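Local coordinates for endoglucanase (Acetivibrio cellulolyticus, PDB 5NRM), which contributes through this type I cohesin domain a docking site for the dockerin of a cellulosomal enzyme, and as a whole protein probably also cleaves cellulose, at residues T1-S6 and P119-S124; A35-T40 and G92-L97; N67-S70 and L74-L77. All blocks are in the same frame, centred on the assembly; numbering follows the deposited sequence.

In the fold
All three contacts belong to the beta sandwich of a type I cohesin domain. The centre of contact 2 lies in the core, about 2 Å from the centre of the chain, and contact 1 continues the same apolar layer toward one end; both are made of hydrocarbon and rings without a hydrogen bond across. They meet where Phe121 packs on Ala35 and Phe37. Contact 3 is a surface hairpin joined by backbone hydrogen bonds, with a water between a glutamate and a lysine, and its strand 74-77 pairs with 35-40 of contact 2. The strands around 35-40 thus have two sides: Ala35, Phe37 and Val39 fill the core, while Asp36, Thr120 and Asn67 meet the bound dockerin.

Contact 1: T1-S6 and P119-S124; sequences TGFNLS and PTFGDS
Phe3 drives the edge of its ring onto one face of Phe121, an edge-to-face (T-shaped) pair with planes at 87° and centroids 5.1 Å apart. The touching rim is CE2 and CZ. Phe3 CE2 comes to 3.7 Å from Phe121 CG, and Phe3 CZ stands above the same face, offset toward the rim, so the meeting is centred on the CB end of the ring. CG anti to the backbone N (chi1 -179°) sends the Phe3 ring toward Phe121, with CE2 and CZ leading. Leu5 takes the far end of the same ring: its methyl CD2 lies at the edge, in the ring plane, 3.9 Å from Phe121 CZ. One branch of Leu5 serves two partners, because CD2 also rests 4.1 Å from CB of Pro119. Phe121 is therefore held over a face by one residue and at its rim by another, all without a polar contact between the segments. Two sheets of the sandwich pack here through their side chains, rings against branched aliphatic groups and a proline. Leu5 belongs to strand 4-12, which runs between strands 17-25 and 132-140, and Phe3 also packs on Val129 and Ala131. On the other side, strand 118-122, whose Thr120 packs on Asn12 of the dockerin chain, borders strand 34-41, where Phe121 touches Ala35.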
loop_
_atom_site.group_PDB
_atom_site.type_symbol
_atom_site.label_atom_id
_atom_site.label_comp_id
_atom_site.label_asym_id
_atom_site.label_seq_id
_atom_site.Cartn_x
_atom_site.Cartn_y
_atom_site.Cartn_z
ATOM N N THR A 1 -16.269 6.109 -14.958
ATOM C CA THR A 1 -15.932 4.685 -14.606
ATOM C C THR A 1 -15.550 4.563 -13.112
ATOM O O THR A 1 -14.661 5.296 -12.646
ATOM C CB THR A 1 -14.758 4.154 -15.509
ATOM O OG1 THR A 1 -15.132 4.275 -16.897
ATOM C CG2 THR A 1 -14.361 2.720 -15.174
ATOM N N GLY A 2 -16.146 3.606 -12.371
ATOM C CA GLY A 2 -15.872 3.470 -10.913
ATOM C C GLY A 2 -14.474 2.900 -10.579
ATOM O O GLY A 2 -13.960 2.041 -11.302
ATOM N N PHE A 3 -13.864 3.408 -9.534
ATOM C CA PHE A 3 -12.535 3.002 -9.102
ATOM C C PHE A 3 -12.637 1.772 -8.193
ATOM O O PHE A 3 -13.386 1.767 -7.209
ATOM C CB PHE A 3 -11.848 4.132 -8.372
ATOM C CG PHE A 3 -10.445 3.834 -7.887
ATOM C CD1 PHE A 3 -9.462 3.409 -8.763
ATOM C CD2 PHE A 3 -10.092 4.043 -6.599
ATOM C CE1 PHE A 3 -8.178 3.178 -8.321
ATOM C CE2 PHE A 3 -8.835 3.851 -6.145
ATOM C CZ PHE A 3 -7.858 3.325 -6.994
ATOM N N ASN A 4 -11.848 0.736 -8.500
ATOM C CA ASN A 4 -11.913 -0.583 -7.852
ATOM C C ASN A 4 -10.535 -1.067 -7.475
ATOM O O ASN A 4 -9.609 -0.953 -8.268
ATOM C CB ASN A 4 -12.506 -1.635 -8.802
ATOM C CG ASN A 4 -14.010 -1.527 -8.925
ATOM O OD1 ASN A 4 -14.747 -2.203 -8.213
ATOM N ND2 ASN A 4 -14.479 -0.616 -9.766
ATOM N N LEU A 5 -10.437 -1.551 -6.261
ATOM C CA LEU A 5 -9.296 -2.332 -5.760
ATOM C C LEU A 5 -9.778 -3.755 -5.599
ATOM O O LEU A 5 -10.691 -4.030 -4.811
ATOM C CB LEU A 5 -8.862 -1.732 -4.424
ATOM C CG LEU A 5 -7.904 -2.540 -3.571
ATOM C CD1 LEU A 5 -6.594 -2.829 -4.366
ATOM C CD2 LEU A 5 -7.579 -1.963 -2.194
ATOM N N SER A 6 -9.166 -4.703 -6.323
ATOM C CA SER A 6 -9.594 -6.077 -6.305
ATOM C C SER A 6 -8.458 -7.046 -6.181
ATOM O O SER A 6 -7.304 -6.803 -6.606
ATOM C CB SER A 6 -10.416 -6.416 -7.526
ATOM O OG SER A 6 -9.638 -6.330 -8.718
ATOM N N PRO A 119 -8.374 1.312 3.066
ATOM C CA PRO A 119 -7.360 1.618 2.098
ATOM C C PRO A 119 -7.406 3.095 1.714
ATOM O O PRO A 119 -8.477 3.729 1.764
ATOM C CB PRO A 119 -7.735 0.730 0.928
ATOM C CG PRO A 119 -9.170 0.557 0.979
ATOM C CD PRO A 119 -9.588 0.725 2.411
ATOM N N THR A 120 -6.232 3.655 1.450
ATOM C CA THR A 120 -6.148 5.001 0.961
ATOM C C THR A 120 -5.430 5.115 -0.382
ATOM O O THR A 120 -4.391 4.506 -0.577
ATOM C CB THR A 120 -5.472 5.928 1.972
ATOM O OG1 THR A 120 -6.235 5.909 3.193
ATOM C CG2 THR A 120 -5.331 7.391 1.441
ATOM N N PHE A 121 -6.079 5.828 -1.306
ATOM C CA PHE A 121 -5.494 6.210 -2.602
ATOM C C PHE A 121 -5.617 7.671 -2.801
ATOM O O PHE A 121 -6.670 8.286 -2.459
ATOM C CB PHE A 121 -6.240 5.498 -3.730
ATOM C CG PHE A 121 -6.084 4.027 -3.677
ATOM C CD1 PHE A 121 -5.034 3.381 -4.312
ATOM C CD2 PHE A 121 -7.010 3.273 -2.977
ATOM C CE1 PHE A 121 -4.901 2.012 -4.218
ATOM C CE2 PHE A 121 -6.884 1.891 -2.892
ATOM C CZ PHE A 121 -5.833 1.269 -3.516
ATOM N N GLY A 122 -4.520 8.270 -3.216
ATOM C CA GLY A 122 -4.549 9.662 -3.590
ATOM C C GLY A 122 -4.265 9.859 -5.024
ATOM O O GLY A 122 -3.347 9.196 -5.553
ATOM N N ASP A 123 -5.035 10.733 -5.672
ATOM C CA ASP A 123 -4.740 11.076 -7.062
ATOM C C ASP A 123 -3.553 12.023 -7.214
ATOM O O ASP A 123 -2.876 12.318 -6.229
ATOM C CB ASP A 123 -6.002 11.452 -7.796
ATOM C CG ASP A 123 -6.488 12.853 -7.467
ATOM O OD1 ASP A 123 -5.811 13.658 -6.777
ATOM O OD2 ASP A 123 -7.620 13.156 -7.932
ATOM N N SER A 124 -3.305 12.533 -8.439
ATOM C CA SER A 124 -2.089 13.335 -8.668
ATOM C C SER A 124 -2.214 14.745 -7.997
ATOM O O SER A 124 -1.194 15.449 -7.927
ATOM C CB SER A 124 -1.770 13.460 -10.160
ATOM O OG SER A 124 -2.830 14.068 -10.874
#

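Contact 2: A35-T40 and G92-L97; sequences ADFTVT and GVFANL
Strands 35-40 and 92-97 run in roughly the same direction at 44° to each other, their axes 11.1 Å apart at closest approach. That spacing leaves no backbone bonding between them and marks two layers of a beta sandwich packed through their side chains. Phe37 and Phe94 meet rim to rim in the middle, neither lying over the other's face, with planes at 41° and centroids 5.8 Å apart. The nearest atoms are Phe37 CE2 and Phe94 CE2, at 3.6 Å, and the two side chains slide past each other from opposite layers. Phe37 already points inward; with CG between its backbone N and carbonyl carbon (chi1 57°), a crowded position, the ring edge lies beside CG2 of Val39. Farther out on the Phe94 ring, CZ reaches the methyl CB of Ala35 at 3.9 Å. At the other end the contact is purely aliphatic: Val39 CG1 lies 4.0 Å from Leu97 CD1. Strand 92-97 is distorted by a classic beta bulge, in which Phe94 and Ala95 both face Val22 of strand 17-25. Around the pair, Phe94 and Phe64 form an edge-to-face pair, and Phe94 packs on Val76 and Phe78 of strand 73-79. Strand 34-41 is flanked by strand 73-79 on one side and by strands 110-116 and 118-122 on the other.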
loop_
_atom_site.group_PDB
_atom_site.type_symbol
_atom_site.label_atom_id
_atom_site.label_comp_id
_atom_site.label_asym_id
_atom_site.label_seq_id
_atom_site.Cartn_x
_atom_site.Cartn_y
_atom_site.Cartn_z
ATOM N N ALA A 35 -0.698 5.259 -2.483
ATOM C CA ALA A 35 -1.566 4.157 -2.031
ATOM C C ALA A 35 -1.053 3.586 -0.768
ATOM O O ALA A 35 0.184 3.439 -0.627
ATOM C CB ALA A 35 -1.680 3.077 -3.085
ATOM N N ASP A 36 -1.958 3.157 0.136
ATOM C CA ASP A 36 -1.592 2.316 1.243
ATOM C C ASP A 36 -2.733 1.446 1.613
ATOM O O ASP A 36 -3.851 1.906 1.740
ATOM C CB ASP A 36 -1.048 3.104 2.482
ATOM C CG ASP A 36 -2.122 3.906 3.199
ATOM O OD1 ASP A 36 -2.435 4.946 2.645
ATOM O OD2 ASP A 36 -2.622 3.467 4.252
ATOM N N PHE A 37 -2.432 0.203 1.901
ATOM C CA PHE A 37 -3.491 -0.725 2.361
ATOM C C PHE A 37 -2.857 -1.959 2.942
ATOM O O PHE A 37 -1.654 -2.189 2.761
ATOM C CB PHE A 37 -4.528 -1.060 1.273
ATOM C CG PHE A 37 -3.962 -1.662 0.016
ATOM C CD1 PHE A 37 -3.695 -3.001 -0.129
ATOM C CD2 PHE A 37 -3.640 -0.831 -1.068
ATOM C CE1 PHE A 37 -3.211 -3.514 -1.318
ATOM C CE2 PHE A 37 -3.187 -1.317 -2.260
ATOM C CZ PHE A 37 -2.939 -2.677 -2.384
ATOM N N THR A 38 -3.701 -2.677 3.694
ATOM C CA THR A 38 -3.300 -3.914 4.347
ATOM C C THR A 38 -3.957 -5.040 3.570
ATOM O O THR A 38 -5.113 -4.967 3.212
ATOM C CB THR A 38 -3.797 -3.952 5.774
ATOM O OG1 THR A 38 -3.206 -2.912 6.533
ATOM C CG2 THR A 38 -3.465 -5.270 6.507
ATOM N N VAL A 39 -3.191 -6.132 3.360
ATOM C CA VAL A 39 -3.688 -7.413 2.816
ATOM C C VAL A 39 -3.545 -8.506 3.855
ATOM O O VAL A 39 -2.463 -8.695 4.365
ATOM C CB VAL A 39 -2.968 -7.836 1.521
ATOM C CG1 VAL A 39 -3.551 -9.157 1.011
ATOM C CG2 VAL A 39 -3.026 -6.763 0.470
ATOM N N THR A 40 -4.637 -9.133 4.192
ATOM C CA THR A 40 -4.667 -10.319 5.049
ATOM C C THR A 40 -4.780 -11.542 4.171
ATOM O O THR A 40 -5.373 -11.516 3.097
ATOM C CB THR A 40 -5.698 -10.259 6.162
ATOM O OG1 THR A 40 -6.968 -10.065 5.595
ATOM C CG2 THR A 40 -5.354 -9.115 7.081
ATOM N N GLY A 92 -4.770 -2.200 -14.199
ATOM C CA GLY A 92 -4.128 -3.498 -14.293
ATOM C C GLY A 92 -3.643 -3.962 -12.950
ATOM O O GLY A 92 -4.164 -3.592 -11.899
ATOM N N VAL A 93 -2.610 -4.791 -12.989
ATOM C CA VAL A 93 -2.060 -5.409 -11.832
ATOM C C VAL A 93 -1.166 -4.384 -11.139
ATOM O O VAL A 93 -0.214 -3.835 -11.695
ATOM C CB VAL A 93 -1.261 -6.729 -12.178
ATOM C CG1 VAL A 93 -0.706 -7.302 -10.909
ATOM C CG2 VAL A 93 -2.159 -7.726 -12.826
ATOM N N PHE A 94 -1.497 -4.183 -9.881
ATOM C CA PHE A 94 -0.748 -3.305 -8.964
ATOM C C PHE A 94 0.267 -4.034 -8.093
ATOM O O PHE A 94 1.319 -3.494 -7.774
ATOM C CB PHE A 94 -1.787 -2.571 -8.049
ATOM C CG PHE A 94 -1.161 -1.623 -7.033
ATOM C CD1 PHE A 94 -0.684 -0.365 -7.423
ATOM C CD2 PHE A 94 -1.123 -1.944 -5.735
ATOM C CE1 PHE A 94 -0.169 0.476 -6.446
ATOM C CE2 PHE A 94 -0.568 -1.122 -4.771
ATOM C CZ PHE A 94 -0.142 0.109 -5.113
ATOM N N ALA A 95 -0.053 -5.237 -7.633
ATOM C CA ALA A 95 0.893 -6.075 -6.869
ATOM C C ALA A 95 0.683 -7.520 -7.229
ATOM O O ALA A 95 -0.464 -7.947 -7.434
ATOM C CB ALA A 95 0.722 -5.903 -5.379
ATOM N N ASN A 96 1.768 -8.284 -7.245
ATOM C CA ASN A 96 1.734 -9.776 -7.352
ATOM C C ASN A 96 2.211 -10.347 -6.036
ATOM O O ASN A 96 3.380 -10.091 -5.673
ATOM C CB ASN A 96 2.621 -10.210 -8.522
ATOM C CG ASN A 96 2.033 -9.760 -9.853
ATOM O OD1 ASN A 96 2.676 -8.930 -10.621
ATOM N ND2 ASN A 96 0.873 -10.259 -10.153
ATOM N N LEU A 97 1.365 -11.127 -5.376
ATOM C CA LEU A 97 1.672 -11.691 -4.114
ATOM C C LEU A 97 2.073 -13.147 -4.378
ATOM O O LEU A 97 1.281 -13.905 -4.907
ATOM C CB LEU A 97 0.481 -11.573 -3.191
ATOM C CG LEU A 97 -0.097 -10.171 -2.988
ATOM C CD1 LEU A 97 -1.328 -10.317 -2.059
ATOM C CD2 LEU A 97 0.963 -9.190 -2.468
#

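Contact 3: N67-S70 and L74-L77; sequences NKES and LKVL
Asn67 and Lys75 face each other as an antiparallel hydrogen-bonded pair in the beta hairpin formed by strands 64-70 and 73-79. Asn67 N donates a hydrogen bond to Lys75 O at 2.9 Å, and Lys75 N returns a bond of equal length to Asn67 O, with an N-H...O angle of 169°. Asn67 O takes a further CA-H...O contact from Leu74 CA at 3.4 Å. One step on, Lys68 and Leu74 form the non-hydrogen-bonded pair, and methyl CD2 of Leu74 lies against Lys68 CB at 3.8 Å on the face opposite Asn67 and Lys75. Beyond this, Glu69 and Ser70 both face Lys73 in a classic beta bulge near the turn. Glu69 extends with CG anti to its N (chi1 173°), whereas Lys75, in the conformer described, is folded at chi2 and chi3, which brings its CD to 3.2 Å from Glu69 OE1. The charges then stay 4.3 Å apart between Glu69 OE1 and Lys75 NZ, too far for a salt bridge. Each has a partner elsewhere: Glu69 OE2 forms a salt bridge with Lys73 NZ, and Lys75 NZ hydrogen-bonds Thr38 OG1. On the same side, Asn67 ND2 bonds the carbonyl of Leu60 of the dockerin chain, so this hairpin forms part of the docking surface. In that conformer a water completes the link, donating to Glu69 OE1 at 2.6 Å and accepting from Lys75 NZ at 3.0 Å.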
loop_
_atom_site.group_PDB
_atom_site.type_symbol
_atom_site.label_atom_id
_atom_site.label_comp_id
_atom_site.label_asym_id
_atom_site.label_seq_id
_atom_site.Cartn_x
_atom_site.Cartn_y
_atom_site.Cartn_z
ATOM N N ASN A 67 5.562 -5.261 2.729
ATOM C CA ASN A 67 6.232 -5.892 3.861
ATOM C C ASN A 67 5.274 -6.821 4.586
ATOM O O ASN A 67 4.101 -6.502 4.777
ATOM C CB ASN A 67 6.746 -4.821 4.810
ATOM C CG ASN A 67 7.446 -5.393 6.018
ATOM O OD1 ASN A 67 8.401 -6.143 5.867
ATOM N ND2 ASN A 67 6.987 -5.058 7.186
ATOM N N LYS A 68 5.762 -8.000 4.962
ATOM C CA LYS A 68 4.992 -8.874 5.841
ATOM C C LYS A 68 5.134 -8.371 7.254
ATOM O O LYS A 68 6.217 -8.489 7.871
ATOM C CB LYS A 68 5.489 -10.321 5.730
ATOM C CG LYS A 68 4.695 -11.251 6.657
ATOM C CD LYS A 68 5.220 -12.684 6.617
ATOM C CE LYS A 68 4.643 -13.525 7.712
ATOM N NZ LYS A 68 5.615 -14.638 7.961
ATOM N N GLU A 69 4.065 -7.823 7.805
ATOM C CA GLU A 69 4.129 -7.282 9.175
ATOM C C GLU A 69 4.110 -8.451 10.198
ATOM O O GLU A 69 4.829 -8.464 11.223
ATOM C CB GLU A 69 2.988 -6.302 9.453
ATOM C CG GLU A 69 2.923 -5.851 10.902
ATOM C CD GLU A 69 1.818 -4.840 11.113
ATOM O OE1 GLU A 69 1.617 -4.071 10.193
ATOM O OE2 GLU A 69 1.160 -4.877 12.183
ATOM N N SER A 70 3.291 -9.431 9.914
ATOM C CA SER A 70 3.113 -10.624 10.805
ATOM C C SER A 70 2.464 -11.723 9.947
ATOM O O SER A 70 2.054 -11.486 8.835
ATOM C CB SER A 70 2.265 -10.322 12.044
ATOM O OG SER A 70 1.007 -9.797 11.696
ATOM N N LEU A 74 0.032 -8.310 5.468
ATOM C CA LEU A 74 0.911 -7.544 4.608
ATOM C C LEU A 74 0.510 -6.066 4.627
ATOM O O LEU A 74 -0.683 -5.751 4.689
ATOM C CB LEU A 74 0.862 -8.051 3.168
ATOM C CG LEU A 74 1.023 -9.549 2.939
ATOM C CD1 LEU A 74 0.849 -9.918 1.490
ATOM C CD2 LEU A 74 2.362 -10.065 3.515
ATOM N N LYS A 75 1.536 -5.213 4.495
ATOM C CA LYS A 75 1.339 -3.767 4.331
ATOM C C LYS A 75 1.875 -3.398 2.962
ATOM O O LYS A 75 2.987 -3.852 2.598
ATOM C CB LYS A 75 2.092 -3.012 5.438
ATOM C CG LYS A 75 1.845 -3.517 6.848
ATOM C CD LYS A 75 0.414 -3.366 7.318
ATOM C CE LYS A 75 -0.053 -1.928 7.305
ATOM N NZ LYS A 75 -1.198 -1.593 8.190
ATOM N N VAL A 76 1.121 -2.585 2.216
ATOM C CA VAL A 76 1.437 -2.243 0.866
ATOM C C VAL A 76 1.539 -0.729 0.794
ATOM O O VAL A 76 0.688 -0.038 1.382
ATOM C CB VAL A 76 0.431 -2.751 -0.120
ATOM C CG1 VAL A 76 0.871 -2.459 -1.554
ATOM C CG2 VAL A 76 0.303 -4.293 0.027
ATOM N N LEU A 77 2.532 -0.162 0.089
ATOM C CA LEU A 77 2.708 1.267 0.023
ATOM C C LEU A 77 3.190 1.645 -1.381
ATOM O O LEU A 77 4.155 1.029 -1.898
ATOM C CB LEU A 77 3.789 1.700 1.041
ATOM C CG LEU A 77 4.118 3.203 1.053
ATOM C CD1 LEU A 77 2.968 4.018 1.538
ATOM C CD2 LEU A 77 5.254 3.406 2.040
HETATM O O HOH W 1 0.783 -1.604 10.464
#